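Local structure of alginate lyase (Aplysia kurodai, 5GMT) at residues W42-I47 with H72-G78; M93-V99 with F265-L271; I200-T206 with L229-N235. The protein cleaves the glycosidic bonds of alginate as a lyase of polysaccharide lyase family 14, with specificity for polymannuronate. One frame throughout, in Å; residues are numbered along the deposited sequence.

Overall arrangement
The chain builds two antiparallel sheets, consistent with the concanavalin-like beta-sandwich of its clan. Going from the N terminus, contact 1 closes first: the turn after strand 38-42 meets the loop leading into strand 76-81 and the strand itself, at an edge of one sheet, and the chain then runs on into strand 92-102 of the other. Contact 2 opens there and closes only when strand 261-272 returns beside it. Within that long excursion lies contact 3, where the loop following strand 191-199 packs on the loop following strand 222-229. Contacts 1 and 3 sit on opposite sides of the chain's centre, their centres 34 Å apart; contact 2 lies nearer the middle of the fold.

Contact 1 of 3, residues W42-I47 with H72-G78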
loop_
_atom_site.group_PDB
_atom_site.type_symbol
_atom_site.label_atom_id
_atom_site.label_comp_id
_atom_site.label_asym_id
_atom_site.label_seq_id
_atom_site.Cartn_x
_atom_site.Cartn_y
_atom_site.Cartn_z
ATOM N N TRP A 42 0.341 5.290 13.695
ATOM C CA TRP A 42 1.598 5.753 14.247
ATOM C C TRP A 42 2.203 6.800 13.318
ATOM O O TRP A 42 1.786 6.920 12.159
ATOM C CB TRP A 42 2.558 4.575 14.436
ATOM C CG TRP A 42 2.893 3.878 13.160
ATOM C CD1 TRP A 42 2.221 2.834 12.586
ATOM C CD2 TRP A 42 3.995 4.169 12.299
ATOM N NE1 TRP A 42 2.837 2.466 11.409
ATOM C CE2 TRP A 42 3.931 3.264 11.214
ATOM C CE3 TRP A 42 5.025 5.112 12.335
ATOM C CZ2 TRP A 42 4.864 3.276 10.169
ATOM C CZ3 TRP A 42 5.951 5.121 11.302
ATOM C CH2 TRP A 42 5.867 4.205 10.234
ATOM N N GLY A 43 3.165 7.568 13.821
ATOM C CA GLY A 43 3.887 8.512 12.980
ATOM C C GLY A 43 3.372 9.942 12.975
ATOM O O GLY A 43 3.590 10.663 12.014
ATOM N N ASP A 44 2.693 10.349 14.050
ATOM C CA ASP A 44 2.173 11.717 14.208
ATOM C C ASP A 44 3.187 12.777 13.805
ATOM O O ASP A 44 2.863 13.745 13.113
ATOM C CB ASP A 44 1.753 11.961 15.668
ATOM C CG ASP A 44 1.211 13.372 15.909
ATOM O OD1 ASP A 44 1.991 14.353 15.848
ATOM O OD2 ASP A 44 -0.001 13.498 16.185
ATOM N N ASP A 45 4.424 12.602 14.273
ATOM C CA ASP A 45 5.465 13.614 14.049
ATOM C C ASP A 45 5.845 13.798 12.568
ATOM O O ASP A 45 6.454 14.810 12.208
ATOM C CB ASP A 45 6.712 13.290 14.902
ATOM C CG ASP A 45 7.434 12.004 14.467
ATOM O OD1 ASP A 45 8.522 11.717 15.019
ATOM O OD2 ASP A 45 6.940 11.290 13.575
ATOM N N SER A 46 5.476 12.843 11.713
ATOM C CA SER A 46 5.724 12.946 10.273
ATOM C C SER A 46 4.526 13.458 9.479
ATOM O O SER A 46 4.634 13.710 8.277
ATOM C CB SER A 46 6.140 11.583 9.709
ATOM O OG SER A 46 7.517 11.354 9.913
ATOM N N ILE A 47 3.385 13.619 10.141
ATOM C CA ILE A 47 2.151 13.930 9.426
ATOM C C ILE A 47 1.831 15.419 9.430
ATOM O O ILE A 47 1.838 16.071 10.481
ATOM C CB ILE A 47 0.957 13.145 10.020
ATOM C CG1 ILE A 47 1.168 11.646 9.764
ATOM C CG2 ILE A 47 -0.377 13.631 9.414
ATOM C CD1 ILE A 47 0.082 10.747 10.345
ATOM N N HIS A 72 13.473 6.285 15.732
ATOM C CA HIS A 72 12.386 6.674 16.641
ATOM C C HIS A 72 11.541 7.834 16.090
ATOM O O HIS A 72 10.333 7.887 16.323
ATOM C CB HIS A 72 12.972 7.036 18.014
ATOM C CG HIS A 72 11.951 7.244 19.097
ATOM N ND1 HIS A 72 11.260 8.426 19.256
ATOM C CD2 HIS A 72 11.550 6.437 20.108
ATOM C CE1 HIS A 72 10.456 8.329 20.300
ATOM N NE2 HIS A 72 10.615 7.134 20.839
ATOM N N ASP A 73 12.176 8.746 15.351
ATOM C CA ASP A 73 11.540 10.022 14.995
ATOM C C ASP A 73 11.479 10.275 13.497
ATOM O O ASP A 73 12.415 9.937 12.769
ATOM C CB ASP A 73 12.290 11.183 15.662
ATOM C CG ASP A 73 12.369 11.034 17.155
ATOM O OD1 ASP A 73 11.309 10.854 17.791
ATOM O OD2 ASP A 73 13.499 11.047 17.685
ATOM N N HIS A 74 10.380 10.905 13.067
ATOM C CA HIS A 74 10.183 11.382 11.700
ATOM C C HIS A 74 10.564 10.350 10.649
ATOM O O HIS A 74 11.325 10.652 9.732
ATOM C CB HIS A 74 10.982 12.669 11.455
ATOM C CG HIS A 74 10.779 13.713 12.506
ATOM N ND1 HIS A 74 11.785 14.112 13.362
ATOM C CD2 HIS A 74 9.682 14.427 12.854
ATOM C CE1 HIS A 74 11.314 15.025 14.194
ATOM N NE2 HIS A 74 10.041 15.231 13.905
ATOM N N ARG A 75 10.026 9.139 10.775
ATOM C CA ARG A 75 10.394 8.068 9.854
ATOM C C ARG A 75 9.265 7.703 8.891
ATOM O O ARG A 75 9.424 6.799 8.073
ATOM C CB ARG A 75 10.823 6.813 10.627
ATOM C CG ARG A 75 9.646 6.102 11.309
ATOM C CD ARG A 75 10.072 4.801 11.965
ATOM N NE ARG A 75 8.962 4.118 12.625
ATOM C CZ ARG A 75 8.427 4.513 13.774
ATOM N NH1 ARG A 75 8.892 5.600 14.379
ATOM N NH2 ARG A 75 7.419 3.835 14.310
ATOM N N GLY A 76 8.143 8.415 8.970
ATOM C CA GLY A 76 6.997 8.127 8.120
ATOM C C GLY A 76 5.749 7.909 8.955
ATOM O O GLY A 76 5.683 8.355 10.101
ATOM N N ALA A 77 4.760 7.217 8.401
ATOM C CA ALA A 77 3.510 7.016 9.134
ATOM C C ALA A 77 2.739 5.794 8.656
ATOM O O ALA A 77 3.002 5.250 7.576
ATOM C CB ALA A 77 2.644 8.253 9.022
ATOM N N GLY A 78 1.781 5.356 9.467
ATOM C CA GLY A 78 1.030 4.163 9.127
ATOM C C GLY A 78 -0.285 4.101 9.862
ATOM O O GLY A 78 -0.400 4.599 10.989
HETATM O O HOH W 1 7.398 9.083 12.275
HETATM O O HOH W 2 9.574 13.191 17.221
#
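Trp42 lays one face of its indole on the backbone of Ala77 and Gly78 while the guanidinium of Arg75 comes up to the six-membered ring. A chi1 of 61° folds the ring back over the opposing strand; Gly78 CA lies 3.8 Å from the centroid of the five-membered ring, a CH-pi contact over the face. The Arg75 side chain crosses the Trp42 side chain at about a right angle, yet the two flat groups end only 7° from parallel, with NH2 of Arg75 3.4 Å from CE3 of Trp42. Beneath the ring, Trp42 and Gly78 form an antiparallel hydrogen-bonded pair, Trp42 N to Gly78 O being 2.9 Å.

Further along, Asp45 leans over the His74 ring, whose ND1 bonds to Glu64 OE2, with OD1 above one face and carboxylate and imidazole planes 18° apart. The same OD1 accepts a hydrogen bond from His74 N, 2.8 Å away, which meets it from above the carboxylate plane. A water joins Asp45 OD2 to Arg75 N and Gly76 O. Ser46 OG takes the Gly76 N-H at 3.1 Å and also bonds to Phe62 O.

Ile47 CG1 meets Ala77 CB at 3.8 Å, and both side chains rest on Ile61 of strand 58-63. The turn thus carries the chain from strand 38-42, at the edge of one sheet, into strand 47-50 of the other, while Ala77 bonds through its backbone to Thr246 of strand 238-247.

Contact 2 of 3, residues M93-V99 with F265-L271; sequences MILKYDV and FKNFQIL
Asp98 faces both Lys266 and Asn267, and its OD2 takes a donor from each. Lys266 NZ forms a salt bridge at 2.7 Å from Asp98 OD2, arriving on the anti side, while Asn267 ND2 lies 3.3 Å from that oxygen and comes from the other face of the carboxylate plane. Lys266 reaches it because its chain bends at the last torsion (chi4 63°).

The reverse side of these strands is largely apolar. Val99 CG2 sits over one face of the Phe265 ring, 4.0 Å from its centroid, and Tyr97 CD2 lies at that ring's edge. Tyr97 CB covers a face of Phe268, completing an aromatic cluster; Tyr97 OH bonds to Pro113 O. Toward the other end, Met93 CG presses on Ile270 CG2 at 3.5 Å, closer than usual for two carbons.

Six backbone hydrogen bonds set these neighbours, such as Ile94 N to Leu271 O at 2.8 Å. Between Lys96 and Asp98 the register slips by one residue; Asn267, with a positive phi of 57°, and Phe268 make a G1 beta bulge toward strand 14-19. Strand 191-199 flanks the far side of 93-99. Its Ser193 OG bonds to Asp98 OD1, and Trp191 makes a cation-pi contact with Lys266.

With both carboxylate oxygens of a buried Asp98 engaged and an ammonium against one, the arrangement would favour a charged carboxylate, within a hydrogen-bonded cluster on the sheet face opposite the aromatic one.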
loop_
_atom_site.group_PDB
_atom_site.type_symbol
_atom_site.label_atom_id
_atom_site.label_comp_id
_atom_site.label_asym_id
_atom_site.label_seq_id
_atom_site.Cartn_x
_atom_site.Cartn_y
_atom_site.Cartn_z
ATOM N N MET A 93 -11.773 -5.281 -4.786
ATOM C CA MET A 93 -11.659 -3.900 -4.375
ATOM C C MET A 93 -10.629 -3.203 -5.252
ATOM O O MET A 93 -9.634 -3.808 -5.647
ATOM C CB MET A 93 -11.257 -3.850 -2.897
ATOM C CG MET A 93 -11.684 -2.647 -2.118
ATOM S SD MET A 93 -11.158 -2.809 -0.398
ATOM C CE MET A 93 -12.618 -3.540 0.332
ATOM N N ILE A 94 -10.875 -1.934 -5.564
ATOM C CA ILE A 94 -9.892 -1.110 -6.248
ATOM C C ILE A 94 -9.514 0.065 -5.355
ATOM O O ILE A 94 -10.382 0.801 -4.898
ATOM C CB ILE A 94 -10.420 -0.558 -7.598
ATOM C CG1 ILE A 94 -10.795 -1.694 -8.554
ATOM C CG2 ILE A 94 -9.389 0.357 -8.244
ATOM C CD1 ILE A 94 -11.406 -1.187 -9.865
ATOM N N LEU A 95 -8.227 0.223 -5.087
ATOM C CA LEU A 95 -7.741 1.399 -4.366
ATOM C C LEU A 95 -7.084 2.342 -5.347
ATOM O O LEU A 95 -6.254 1.912 -6.140
ATOM C CB LEU A 95 -6.731 1.000 -3.292
ATOM C CG LEU A 95 -6.006 2.144 -2.584
ATOM C CD1 LEU A 95 -7.001 2.951 -1.758
ATOM C CD2 LEU A 95 -4.875 1.620 -1.691
ATOM N N LYS A 96 -7.440 3.621 -5.294
ATOM C CA LYS A 96 -6.770 4.624 -6.120
ATOM C C LYS A 96 -6.274 5.729 -5.223
ATOM O O LYS A 96 -6.936 6.057 -4.255
ATOM C CB LYS A 96 -7.713 5.217 -7.162
ATOM C CG LYS A 96 -8.249 4.227 -8.175
ATOM C CD LYS A 96 -9.097 4.929 -9.220
ATOM C CE LYS A 96 -9.707 3.926 -10.172
ATOM N NZ LYS A 96 -10.485 4.593 -11.260
ATOM N N TYR A 97 -5.120 6.306 -5.549
ATOM C CA TYR A 97 -4.680 7.536 -4.910
ATOM C C TYR A 97 -3.609 8.172 -5.772
ATOM O O TYR A 97 -3.008 7.503 -6.605
ATOM C CB TYR A 97 -4.154 7.304 -3.488
ATOM C CG TYR A 97 -3.005 6.327 -3.339
ATOM C CD1 TYR A 97 -3.246 4.979 -3.092
ATOM C CD2 TYR A 97 -1.681 6.749 -3.427
ATOM C CE1 TYR A 97 -2.189 4.063 -2.933
ATOM C CE2 TYR A 97 -0.621 5.849 -3.269
ATOM C CZ TYR A 97 -0.886 4.504 -3.021
ATOM O OH TYR A 97 0.159 3.603 -2.859
ATOM N N ASP A 98 -3.403 9.469 -5.575
ATOM C CA ASP A 98 -2.303 10.182 -6.192
ATOM C C ASP A 98 -1.189 10.368 -5.174
ATOM O O ASP A 98 -1.458 10.710 -4.025
ATOM C CB ASP A 98 -2.753 11.558 -6.704
ATOM C CG ASP A 98 -3.811 11.470 -7.783
ATOM O OD1 ASP A 98 -3.871 10.453 -8.519
ATOM O OD2 ASP A 98 -4.580 12.447 -7.903
ATOM N N VAL A 99 0.055 10.155 -5.591
ATOM C CA VAL A 99 1.190 10.451 -4.721
ATOM C C VAL A 99 2.277 11.256 -5.449
ATOM O O VAL A 99 2.637 10.952 -6.590
ATOM C CB VAL A 99 1.795 9.148 -4.132
ATOM C CG1 VAL A 99 2.210 8.181 -5.243
ATOM C CG2 VAL A 99 2.965 9.446 -3.216
ATOM N N PHE A 265 -0.177 12.927 -0.546
ATOM C CA PHE A 265 -1.226 12.039 -1.023
ATOM C C PHE A 265 -2.531 12.804 -1.140
ATOM O O PHE A 265 -2.888 13.569 -0.245
ATOM C CB PHE A 265 -1.426 10.841 -0.084
ATOM C CG PHE A 265 -0.214 9.967 0.068
ATOM C CD1 PHE A 265 0.778 10.289 0.982
ATOM C CD2 PHE A 265 -0.093 8.791 -0.668
ATOM C CE1 PHE A 265 1.889 9.477 1.143
ATOM C CE2 PHE A 265 1.019 7.978 -0.518
ATOM C CZ PHE A 265 2.008 8.317 0.394
ATOM N N LYS A 266 -3.235 12.589 -2.241
ATOM C CA LYS A 266 -4.566 13.164 -2.415
ATOM C C LYS A 266 -5.447 12.217 -3.236
ATOM O O LYS A 266 -4.967 11.199 -3.731
ATOM C CB LYS A 266 -4.465 14.537 -3.090
ATOM C CG LYS A 266 -3.988 14.468 -4.539
ATOM C CD LYS A 266 -3.840 15.873 -5.155
ATOM C CE LYS A 266 -3.332 15.808 -6.587
ATOM N NZ LYS A 266 -4.290 15.095 -7.516
ATOM N N ASN A 267 -6.735 12.539 -3.362
ATOM C CA ASN A 267 -7.606 11.829 -4.303
ATOM C C ASN A 267 -7.652 10.307 -4.058
ATOM O O ASN A 267 -7.502 9.516 -4.989
ATOM C CB ASN A 267 -7.144 12.127 -5.735
ATOM C CG ASN A 267 -8.190 11.787 -6.777
ATOM O OD1 ASN A 267 -9.367 11.608 -6.454
ATOM N ND2 ASN A 267 -7.766 11.692 -8.044
ATOM N N PHE A 268 -7.834 9.920 -2.798
ATOM C CA PHE A 268 -8.086 8.521 -2.431
ATOM C C PHE A 268 -9.458 8.054 -2.904
ATOM O O PHE A 268 -10.436 8.794 -2.804
ATOM C CB PHE A 268 -8.013 8.339 -0.912
ATOM C CG PHE A 268 -6.644 8.508 -0.333
ATOM C CD1 PHE A 268 -5.816 7.408 -0.150
ATOM C CD2 PHE A 268 -6.186 9.761 0.052
ATOM C CE1 PHE A 268 -4.554 7.567 0.388
ATOM C CE2 PHE A 268 -4.930 9.917 0.607
ATOM C CZ PHE A 268 -4.116 8.812 0.782
ATOM N N GLN A 269 -9.542 6.817 -3.386
ATOM C CA GLN A 269 -10.825 6.199 -3.731
ATOM C C GLN A 269 -10.779 4.697 -3.493
ATOM O O GLN A 269 -9.773 4.050 -3.787
ATOM C CB GLN A 269 -11.194 6.417 -5.197
ATOM C CG GLN A 269 -11.173 7.827 -5.720
ATOM C CD GLN A 269 -11.437 7.845 -7.216
ATOM O OE1 GLN A 269 -12.379 7.213 -7.696
ATOM N NE2 GLN A 269 -10.589 8.542 -7.958
ATOM N N ILE A 270 -11.878 4.144 -2.996
ATOM C CA ILE A 270 -12.019 2.700 -2.953
ATOM C C ILE A 270 -13.297 2.335 -3.685
ATOM O O ILE A 270 -14.388 2.811 -3.335
ATOM C CB ILE A 270 -12.038 2.157 -1.509
ATOM C CG1 ILE A 270 -10.648 2.298 -0.882
ATOM C CG2 ILE A 270 -12.453 0.701 -1.497
ATOM C CD1 ILE A 270 -10.580 1.845 0.574
ATOM N N LEU A 271 -13.146 1.527 -4.729
ATOM C CA LEU A 271 -14.281 1.003 -5.484
ATOM C C LEU A 271 -14.424 -0.490 -5.270
ATOM O O LEU A 271 -13.450 -1.166 -4.925
ATOM C CB LEU A 271 -14.123 1.278 -6.983
ATOM C CG LEU A 271 -13.909 2.730 -7.393
ATOM C CD1 LEU A 271 -12.421 3.054 -7.412
ATOM C CD2 LEU A 271 -14.539 2.962 -8.759
#

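Contact 3 of 3, residues I200-T206 with L229-N235; sequences INTVGKT and LRMRNTN
Asn201 plugs into the backbone of Met231 and Arg232 just ahead of a type II beta turn, Thr202 to Lys205, in one of two loops that pack together at the end of what is probably a concanavalin-like beta-sandwich. Its CB touches Leu229 O at 3.6 Å. From there CG is tucked over its own main chain (chi1 61°), directing the amide at the opposing loop. OD1 takes two donors: Arg232 N, in the carbonyl plane on a lone pair, and Met231 N at 2.7 Å, well above that plane. ND2 gives a nearly straight bond to Arg232 O, 3.0 Å away and in the amide plane, and another to Thr202 O, which Lys205 N reaches from the opposite face as it closes the turn. The amide is therefore held from both loops, and its rotation is fixed by bonds at either end.

The main-chain Asn201 O is gripped in turn by Arg232: NE and NH2 both lie 3.0 Å from it, with the oxygen in the guanidinium plane. Ile200 CD1 covers one face of this group and Val203 CG2 the other, while NH1 bonds to His237 O. Arg230, anchored through NH1 to Asn158 O, offers a guanidinium face to Thr206 CG2. By contrast, Asn201 N is buried with no polar partner. A water also bridges the two loops, accepting from Val203 N at 2.7 Å and donating to Asn235 OD1 at 2.8 Å.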
loop_
_atom_site.group_PDB
_atom_site.type_symbol
_atom_site.label_atom_id
_atom_site.label_comp_id
_atom_site.label_asym_id
_atom_site.label_seq_id
_atom_site.Cartn_x
_atom_site.Cartn_y
_atom_site.Cartn_z
ATOM N N ILE A 200 -9.630 -11.382 -4.608
ATOM C CA ILE A 200 -9.048 -12.428 -3.787
ATOM C C ILE A 200 -9.473 -13.772 -4.348
ATOM O O ILE A 200 -10.434 -13.863 -5.112
ATOM C CB ILE A 200 -9.433 -12.295 -2.287
ATOM C CG1 ILE A 200 -10.945 -12.370 -2.076
ATOM C CG2 ILE A 200 -8.886 -10.994 -1.707
ATOM C CD1 ILE A 200 -11.324 -12.187 -0.589
ATOM N N ASN A 201 -8.725 -14.809 -4.001
ATOM C CA ASN A 201 -8.946 -16.135 -4.566
ATOM C C ASN A 201 -10.222 -16.817 -4.109
ATOM O O ASN A 201 -10.741 -16.560 -3.018
ATOM C CB ASN A 201 -7.768 -17.042 -4.228
ATOM C CG ASN A 201 -7.593 -17.222 -2.728
ATOM O OD1 ASN A 201 -7.235 -16.276 -2.023
ATOM N ND2 ASN A 201 -7.842 -18.447 -2.230
ATOM N N THR A 202 -10.720 -17.697 -4.964
ATOM C CA THR A 202 -11.647 -18.732 -4.523
ATOM C C THR A 202 -10.929 -19.579 -3.489
ATOM O O THR A 202 -9.787 -19.979 -3.710
ATOM C CB THR A 202 -12.081 -19.619 -5.685
ATOM O OG1 THR A 202 -12.512 -18.786 -6.772
ATOM C CG2 THR A 202 -13.215 -20.554 -5.257
ATOM N N VAL A 203 -11.571 -19.839 -2.356
ATOM C CA VAL A 203 -10.955 -20.702 -1.362
ATOM C C VAL A 203 -10.727 -22.063 -2.004
ATOM O O VAL A 203 -11.607 -22.594 -2.676
ATOM C CB VAL A 203 -11.822 -20.796 -0.080
ATOM C CG1 VAL A 203 -11.260 -21.825 0.891
ATOM C CG2 VAL A 203 -11.882 -19.437 0.579
ATOM N N GLY A 204 -9.519 -22.590 -1.853
ATOM C CA GLY A 204 -9.153 -23.856 -2.453
ATOM C C GLY A 204 -8.421 -23.671 -3.764
ATOM O O GLY A 204 -7.931 -24.633 -4.346
ATOM N N LYS A 205 -8.331 -22.430 -4.234
ATOM C CA LYS A 205 -7.674 -22.172 -5.510
ATOM C C LYS A 205 -6.631 -21.060 -5.441
ATOM O O LYS A 205 -6.619 -20.249 -4.521
ATOM C CB LYS A 205 -8.708 -21.815 -6.583
ATOM C CG LYS A 205 -9.796 -22.853 -6.781
ATOM C CD LYS A 205 -10.613 -22.552 -8.022
ATOM C CE LYS A 205 -11.898 -23.362 -8.032
ATOM N NZ LYS A 205 -11.618 -24.791 -7.711
ATOM N N THR A 206 -5.774 -21.018 -6.446
ATOM C CA THR A 206 -4.818 -19.926 -6.602
ATOM C C THR A 206 -5.221 -19.092 -7.822
ATOM O O THR A 206 -4.475 -18.989 -8.812
ATOM C CB THR A 206 -3.363 -20.449 -6.740
ATOM O OG1 THR A 206 -3.312 -21.514 -7.701
ATOM C CG2 THR A 206 -2.844 -20.961 -5.392
ATOM N N LEU A 229 -2.662 -15.960 -7.606
ATOM C CA LEU A 229 -2.335 -15.723 -6.206
ATOM C C LEU A 229 -3.338 -16.342 -5.250
ATOM O O LEU A 229 -4.526 -16.439 -5.559
ATOM C CB LEU A 229 -2.284 -14.224 -5.912
ATOM C CG LEU A 229 -1.256 -13.411 -6.686
ATOM C CD1 LEU A 229 -1.276 -11.972 -6.159
ATOM C CD2 LEU A 229 0.142 -14.021 -6.598
ATOM N N ARG A 230 -2.846 -16.744 -4.085
ATOM C CA ARG A 230 -3.703 -17.127 -2.976
ATOM C C ARG A 230 -3.577 -16.080 -1.869
ATOM O O ARG A 230 -2.462 -15.803 -1.408
ATOM C CB ARG A 230 -3.314 -18.514 -2.449
ATOM C CG ARG A 230 -3.982 -18.857 -1.146
ATOM C CD ARG A 230 -3.809 -20.315 -0.811
ATOM N NE ARG A 230 -4.652 -21.156 -1.645
ATOM C CZ ARG A 230 -4.227 -22.222 -2.317
ATOM N NH1 ARG A 230 -2.962 -22.594 -2.259
ATOM N NH2 ARG A 230 -5.081 -22.927 -3.041
ATOM N N MET A 231 -4.702 -15.481 -1.471
ATOM C CA MET A 231 -4.714 -14.504 -0.386
ATOM C C MET A 231 -5.292 -15.098 0.893
ATOM O O MET A 231 -4.976 -14.656 1.997
ATOM C CB MET A 231 -5.527 -13.263 -0.767
ATOM C CG MET A 231 -4.891 -12.389 -1.836
ATOM S SD MET A 231 -5.180 -13.070 -3.476
ATOM C CE MET A 231 -4.996 -11.577 -4.476
ATOM N N ARG A 232 -6.160 -16.092 0.741
ATOM C CA ARG A 232 -6.870 -16.626 1.898
ATOM C C ARG A 232 -7.075 -18.138 1.781
ATOM O O ARG A 232 -7.100 -18.688 0.676
ATOM C CB ARG A 232 -8.213 -15.922 2.048
ATOM C CG ARG A 232 -9.062 -16.047 0.798
ATOM C CD ARG A 232 -10.466 -15.506 0.974
ATOM N NE ARG A 232 -11.261 -15.752 -0.225
ATOM C CZ ARG A 232 -12.580 -15.632 -0.285
ATOM N NH1 ARG A 232 -13.271 -15.277 0.790
ATOM N NH2 ARG A 232 -13.211 -15.891 -1.424
ATOM N N ASN A 233 -7.215 -18.802 2.926
ATOM C CA ASN A 233 -7.497 -20.243 2.934
ATOM C C ASN A 233 -8.840 -20.564 3.548
ATOM O O ASN A 233 -9.223 -21.730 3.651
ATOM C CB ASN A 233 -6.403 -21.016 3.672
ATOM C CG ASN A 233 -5.154 -21.185 2.837
ATOM O OD1 ASN A 233 -5.175 -21.854 1.799
ATOM N ND2 ASN A 233 -4.060 -20.585 3.281
ATOM N N THR A 234 -9.568 -19.531 3.945
ATOM C CA THR A 234 -10.869 -19.735 4.532
ATOM C C THR A 234 -11.826 -18.671 4.022
ATOM O O THR A 234 -11.418 -17.562 3.687
ATOM C CB THR A 234 -10.801 -19.719 6.079
ATOM O OG1 THR A 234 -12.088 -20.023 6.622
ATOM C CG2 THR A 234 -10.336 -18.367 6.598
ATOM N N ASN A 235 -13.104 -19.018 3.958
ATOM C CA ASN A 235 -14.088 -18.150 3.339
ATOM C C ASN A 235 -14.517 -16.975 4.194
ATOM O O ASN A 235 -15.260 -16.128 3.733
ATOM C CB ASN A 235 -15.325 -18.959 2.949
ATOM C CG ASN A 235 -15.154 -19.658 1.628
ATOM O OD1 ASN A 235 -15.155 -19.016 0.577
ATOM N ND2 ASN A 235 -14.990 -20.980 1.667
HETATM O O HOH W 3 -14.229 -19.296 -2.017
HETATM O O HOH W 4 -7.086 -22.979 0.169
#